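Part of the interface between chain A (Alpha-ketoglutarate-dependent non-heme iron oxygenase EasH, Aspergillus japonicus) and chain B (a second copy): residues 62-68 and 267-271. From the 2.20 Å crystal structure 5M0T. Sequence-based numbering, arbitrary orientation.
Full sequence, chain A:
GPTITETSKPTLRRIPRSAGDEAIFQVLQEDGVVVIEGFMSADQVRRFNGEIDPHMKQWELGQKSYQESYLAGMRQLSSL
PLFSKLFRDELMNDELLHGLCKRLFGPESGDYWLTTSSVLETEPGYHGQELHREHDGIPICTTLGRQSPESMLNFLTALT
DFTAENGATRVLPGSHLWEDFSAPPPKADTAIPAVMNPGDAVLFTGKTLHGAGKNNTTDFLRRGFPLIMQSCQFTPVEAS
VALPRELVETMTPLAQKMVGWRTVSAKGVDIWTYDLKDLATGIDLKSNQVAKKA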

# COMPACT_ATOMS: atom_id res chain seq x y z
N GLY A 62 -14.14 -15.28 14.09
CA GLY A 62 -14.94 -14.07 14.30
C GLY A 62 -14.45 -12.81 13.59
O GLY A 62 -14.94 -11.72 13.88
N GLN A 63 -13.50 -12.97 12.65
CA GLN A 63 -12.87 -11.85 11.92
C GLN A 63 -13.65 -11.37 10.68
O GLN A 63 -13.55 -10.20 10.31
CB GLN A 63 -11.43 -12.20 11.49
CG GLN A 63 -10.51 -12.73 12.58
CD GLN A 63 -10.31 -11.76 13.72
OE1 GLN A 63 -9.92 -10.61 13.50
NE2 GLN A 63 -10.56 -12.22 14.95
N LYS A 64 -14.39 -12.29 10.03
CA LYS A 64 -15.24 -11.97 8.85
C LYS A 64 -14.43 -11.36 7.69
O LYS A 64 -14.87 -10.39 7.05
CB LYS A 64 -16.42 -11.05 9.24
N SER A 65 -13.26 -11.95 7.42
CA SER A 65 -12.31 -11.44 6.41
C SER A 65 -11.88 -12.51 5.39
O SER A 65 -12.20 -13.70 5.54
CB SER A 65 -11.07 -10.84 7.10
OG SER A 65 -10.32 -11.82 7.80
N TYR A 66 -11.15 -12.07 4.36
CA TYR A 66 -10.51 -12.96 3.38
C TYR A 66 -9.48 -13.87 4.07
O TYR A 66 -9.40 -15.07 3.76
CB TYR A 66 -9.84 -12.14 2.26
CG TYR A 66 -9.60 -12.87 0.94
CD1 TYR A 66 -10.69 -13.24 0.13
CD2 TYR A 66 -8.30 -13.15 0.48
CE1 TYR A 66 -10.49 -13.89 -1.08
CE2 TYR A 66 -8.10 -13.81 -0.72
CZ TYR A 66 -9.20 -14.16 -1.50
OH TYR A 66 -9.03 -14.80 -2.71
N GLN A 67 -8.70 -13.29 4.99
CA GLN A 67 -7.73 -14.04 5.80
C GLN A 67 -8.39 -15.26 6.46
O GLN A 67 -7.93 -16.39 6.31
CB GLN A 67 -7.10 -13.15 6.90
CG GLN A 67 -5.87 -12.37 6.48
CD GLN A 67 -6.16 -11.21 5.54
OE1 GLN A 67 -7.31 -10.93 5.18
NE2 GLN A 67 -5.10 -10.52 5.14
N GLU A 68 -9.49 -15.02 7.17
CA GLU A 68 -10.21 -16.08 7.88
C GLU A 68 -10.72 -17.24 7.00
O GLU A 68 -10.73 -18.39 7.46
CB GLU A 68 -11.35 -15.51 8.73
CG GLU A 68 -12.13 -16.58 9.50
CD GLU A 68 -12.72 -16.08 10.80
OE1 GLU A 68 -12.00 -15.41 11.56
OE2 GLU A 68 -13.90 -16.40 11.08
N LYS B 267 -12.01 -4.91 -0.30
CA LYS B 267 -13.11 -5.81 -0.73
C LYS B 267 -13.19 -7.08 0.10
O LYS B 267 -13.18 -8.19 -0.44
CB LYS B 267 -12.99 -6.19 -2.21
CG LYS B 267 -13.15 -5.07 -3.22
CD LYS B 267 -14.53 -5.03 -3.85
CE LYS B 267 -15.52 -4.31 -2.97
NZ LYS B 267 -16.84 -4.20 -3.64
N GLY B 268 -13.25 -6.94 1.42
CA GLY B 268 -13.39 -8.09 2.31
C GLY B 268 -12.09 -8.68 2.83
O GLY B 268 -12.12 -9.52 3.71
N VAL B 269 -10.95 -8.21 2.30
CA VAL B 269 -9.62 -8.66 2.69
C VAL B 269 -9.14 -7.68 3.74
O VAL B 269 -9.04 -6.49 3.46
CB VAL B 269 -8.62 -8.62 1.49
CG1 VAL B 269 -7.25 -9.18 1.89
CG2 VAL B 269 -9.17 -9.34 0.26
N ASP B 270 -8.86 -8.15 4.95
CA ASP B 270 -8.32 -7.28 5.98
C ASP B 270 -6.84 -7.10 5.69
O ASP B 270 -6.12 -8.08 5.56
CB ASP B 270 -8.49 -7.87 7.39
CG ASP B 270 -9.88 -7.63 7.96
OD1 ASP B 270 -10.74 -6.99 7.30
OD2 ASP B 270 -10.10 -8.07 9.10
N ILE B 271 -6.41 -5.85 5.57
CA ILE B 271 -5.00 -5.52 5.44
C ILE B 271 -4.61 -4.43 6.43
O ILE B 271 -5.48 -3.76 7.00
CB ILE B 271 -4.63 -5.14 3.98
CG1 ILE B 271 -5.32 -3.87 3.51
CG2 ILE B 271 -4.97 -6.30 3.03
CD1 ILE B 271 -4.94 -3.48 2.10

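The clearest polar link between the two stretches is a backbone hydrogen bond. Tyr66(A) N donates to Gly268(B) O at 2.8 Å. Tyr66(A) opens a helix, and the backbone NH groups of a first helical turn have no carbonyl partner within the helix. Here the other chain supplies one. The same carbonyl also receives a CA-H...O contact, with Ser65(A) CA 3.3 Å from Gly268(B) O.

The second link runs through the side-chain amide of Gln67(A). Asp270(B) N donates to Gln67(A) OE1 at 3.2 Å, a weak bond with an angle of 126° at the hydrogen. Gln67(A) NE2 lies 2.7 Å from Asp270(B) O. The CA-to-CB bond of Gln67(A) points sideways, but the end of the side chain comes nearer and brings the amide up to the strand backbone.

Within chain A, Ser65(A) holds the N-cap position. Its OG accepts a weak capping bond from Glu68(A) N at 3.4 Å. The Glu68(A) carboxylate turns back to the preceding loop: Gly62(A) N donates to Glu68(A) OE2 at 3.2 Å, and Gln63(A) N donates to Glu68(A) OE1 at 3.1 Å. Glu68(A) itself makes no contact with the chain B stretch.

Packing fills in around these bonds. Tyr66(A) CB meets Val269(B) CG2 at 3.5 Å, an apolar contact beside the closest CA pair, Tyr66(A) CA and Val269(B) CA, 4.4 Å apart. The CA-to-CB bond of Tyr66(A) points toward the chain B stretch, but the end of the side chain leads away from it. Ser65(A) CB rests 3.5 Å from Asp270(B) CG. Val269(B) CG1 lies 3.7 Å from Gln67(A) OE1. Gly268(B) has backbone angles that by themselves call for glycine. Together the two stretches bury 293 Å².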